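Local coordinates for periplasmic binding protein (Thermotoga lettingae TMO, PDB 4RY8) that binds 5-methylthioribose and probably serves as the solute-binding component of a sugar transporter, at residues C[179-184]-C[212-217]. Numbering follows the deposited sequence.
Sequences STAADT and AVRAIM
A181 and T184 meet R214 and A212 in a small helix-to-helix packing contact. It joins the first turn of helix 180-194 to the middle of helix 206-219, within the lobe of the periplasmic binding protein fold built on the mixed sheet. The backbones come nearest at T184 and A212, whose CA atoms lie 6.2 Å apart. There the methyl CG2 of T184, its side-chain atom nearest the other segment, sits loosely 4.3 Å from the backbone N of A212. The closer contact is at R214. Its side chain runs extended from CG to NE, with CG anti to the carbonyl carbon (chi1 -62°), and this carries the guanidinium across to the first helix. NH1 ends 3.6 Å from CB of A181, with the methyl meeting the group obliquely. The hydroxyl of T184 turns back into its own helix: OG1 donates to T180 O in a very short bond of 2.5 Å, from above the carbonyl plane. T180 O also accepts the helix bond from T184 N, on the opposite face. F208 of helix 206-219 also packs on T180 and T184. Between 179-184 and 212-217 the methyl contacts of A181 and T184 imply van der Waals packing, without hydrogen bonds.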
ATOM      1  N   SER C 179     -12.359 -26.596  -9.784  1.00 29.72           N
ATOM      2  CA  SER C 179     -13.764 -26.145  -9.776  1.00 35.08           C
ATOM      3  C   SER C 179     -13.941 -25.273  -8.529  1.00 27.69           C
ATOM      4  O   SER C 179     -14.785 -25.547  -7.644  1.00 25.19           O
ATOM      5  CB  SER C 179     -14.695 -27.346  -9.676  1.00 30.80           C
ATOM      6  OG  SER C 179     -14.373 -28.249 -10.678  1.00 43.35           O
ATOM      7  N   THR C 180     -13.084 -24.268  -8.433  1.00 24.11           N
ATOM      8  CA  THR C 180     -12.911 -23.504  -7.211  1.00 21.65           C
ATOM      9  C   THR C 180     -14.143 -22.701  -6.838  1.00 24.28           C
ATOM     10  O   THR C 180     -14.523 -22.696  -5.673  1.00 25.15           O
ATOM     11  CB  THR C 180     -11.650 -22.609  -7.312  1.00 28.01           C
ATOM     12  OG1 THR C 180     -10.455 -23.422  -7.290  1.00 26.95           O
ATOM     13  CG2 THR C 180     -11.603 -21.619  -6.188  1.00 21.50           C
ATOM     14  N   ALA C 181     -14.756 -21.990  -7.794  1.00 22.24           N
ATOM     15  CA  ALA C 181     -15.963 -21.218  -7.518  1.00 22.07           C
ATOM     16  C   ALA C 181     -17.073 -22.086  -6.955  1.00 23.23           C
ATOM     17  O   ALA C 181     -17.633 -21.748  -5.910  1.00 21.66           O
ATOM     18  CB  ALA C 181     -16.466 -20.489  -8.803  1.00 22.52           C
ATOM     19  N   ALA C 182     -17.387 -23.199  -7.649  1.00 24.97           N
ATOM     20  CA  ALA C 182     -18.379 -24.193  -7.190  1.00 26.34           C
ATOM     21  C   ALA C 182     -18.007 -24.832  -5.839  1.00 26.19           C
ATOM     22  O   ALA C 182     -18.875 -25.044  -4.962  1.00 24.51           O
ATOM     23  CB  ALA C 182     -18.593 -25.284  -8.250  1.00 28.49           C
ATOM     24  N   ASP C 183     -16.737 -25.147  -5.649  1.00 24.76           N
ATOM     25  CA  ASP C 183     -16.352 -25.719  -4.348  1.00 29.20           C
ATOM     26  C   ASP C 183     -16.407 -24.677  -3.218  1.00 25.37           C
ATOM     27  O   ASP C 183     -16.795 -24.992  -2.090  1.00 29.87           O
ATOM     28  CB  ASP C 183     -14.988 -26.423  -4.439  1.00 33.69           C
ATOM     29  CG  ASP C 183     -15.008 -27.622  -5.422  1.00 41.96           C
ATOM     30  OD1 ASP C 183     -16.078 -28.290  -5.583  1.00 41.15           O
ATOM     31  OD2 ASP C 183     -13.939 -27.883  -6.031  1.00 31.08           O
ATOM     32  N   THR C 184     -16.082 -23.430  -3.526  1.00 21.14           N
ATOM     33  CA  THR C 184     -16.167 -22.337  -2.536  1.00 23.44           C
ATOM     34  C   THR C 184     -17.633 -22.007  -2.192  1.00 21.60           C
ATOM     35  O   THR C 184     -17.938 -21.588  -1.098  1.00 22.29           O
ATOM     36  CB  THR C 184     -15.494 -21.052  -3.040  1.00 21.47           C
ATOM     37  OG1 THR C 184     -14.189 -21.338  -3.570  1.00 21.83           O
ATOM     38  CG2 THR C 184     -15.360 -20.042  -1.919  1.00 31.28           C
ATOM     39  N   ALA C 212     -18.546 -17.461  -3.104  1.00 19.73           N
ATOM     40  CA  ALA C 212     -19.054 -16.882  -1.861  1.00 19.69           C
ATOM     41  C   ALA C 212     -20.325 -16.072  -2.082  1.00 21.35           C
ATOM     42  O   ALA C 212     -21.306 -16.222  -1.345  1.00 22.31           O
ATOM     43  CB  ALA C 212     -17.997 -16.016  -1.204  1.00 20.31           C
ATOM     44  N   VAL C 213     -20.318 -15.261  -3.137  1.00 21.03           N
ATOM     45  CA  VAL C 213     -21.474 -14.425  -3.473  1.00 21.23           C
ATOM     46  C   VAL C 213     -22.672 -15.241  -3.872  1.00 22.96           C
ATOM     47  O   VAL C 213     -23.794 -14.922  -3.477  1.00 24.40           O
ATOM     48  CB  VAL C 213     -21.107 -13.438  -4.613  1.00 22.20           C
ATOM     49  CG1 VAL C 213     -22.324 -12.653  -5.103  1.00 25.12           C
ATOM     50  CG2 VAL C 213     -20.030 -12.474  -4.130  1.00 27.21           C
ATOM     51  N   ARG C 214     -22.469 -16.290  -4.679  1.00 23.07           N
ATOM     52  CA  ARG C 214     -23.565 -17.130  -5.077  1.00 24.11           C
ATOM     53  C   ARG C 214     -24.154 -17.863  -3.862  1.00 25.21           C
ATOM     54  O   ARG C 214     -25.339 -18.002  -3.760  1.00 25.31           O
ATOM     55  CB  ARG C 214     -23.131 -18.123  -6.137  1.00 27.74           C
ATOM     56  CG  ARG C 214     -22.657 -17.510  -7.413  1.00 26.64           C
ATOM     57  CD  ARG C 214     -22.161 -18.569  -8.352  1.00 34.05           C
ATOM     58  NE  ARG C 214     -21.631 -17.916  -9.538  1.00 40.83           N
ATOM     59  CZ  ARG C 214     -20.521 -18.263 -10.180  1.00 45.70           C
ATOM     60  NH1 ARG C 214     -19.756 -19.281  -9.763  1.00 42.24           N
ATOM     61  NH2 ARG C 214     -20.163 -17.553 -11.246  1.00 34.21           N
ATOM     62  N   ALA C 215     -23.306 -18.317  -2.942  1.00 26.05           N
ATOM     63  CA  ALA C 215     -23.789 -18.931  -1.713  1.00 25.23           C
ATOM     64  C   ALA C 215     -24.695 -17.972  -0.929  1.00 26.08           C
ATOM     65  O   ALA C 215     -25.785 -18.342  -0.490  1.00 25.02           O
ATOM     66  CB  ALA C 215     -22.612 -19.369  -0.853  1.00 23.52           C
ATOM     67  N   ILE C 216     -24.228 -16.735  -0.793  1.00 27.23           N
ATOM     68  CA  ILE C 216     -24.963 -15.655  -0.113  1.00 28.57           C
ATOM     69  C   ILE C 216     -26.324 -15.371  -0.784  1.00 26.59           C
ATOM     70  O   ILE C 216     -27.365 -15.248  -0.117  1.00 25.44           O
ATOM     71  CB  ILE C 216     -24.119 -14.356  -0.040  1.00 24.28           C
ATOM     72  CG1 ILE C 216     -22.993 -14.557   0.968  1.00 23.10           C
ATOM     73  CG2 ILE C 216     -24.982 -13.165   0.385  1.00 26.87           C
ATOM     74  CD1 ILE C 216     -21.832 -13.632   0.772  1.00 24.10           C
ATOM     75  N   MET C 217     -26.326 -15.291  -2.103  1.00 28.04           N
ATOM     76  CA  MET C 217     -27.552 -14.927  -2.780  1.00 29.70           C
ATOM     77  C   MET C 217     -28.539 -16.095  -2.714  1.00 33.49           C
ATOM     78  O   MET C 217     -29.731 -15.886  -2.497  1.00 31.47           O
ATOM     79  CB  MET C 217     -27.256 -14.483  -4.200  1.00 32.84           C
ATOM     80  CG  MET C 217     -26.432 -13.195  -4.224  1.00 39.01           C
ATOM     81  SD  MET C 217     -26.146 -12.561  -5.886  1.00 35.10           S
ATOM     82  CE  MET C 217     -25.525 -13.980  -6.758  1.00 45.95           C
TER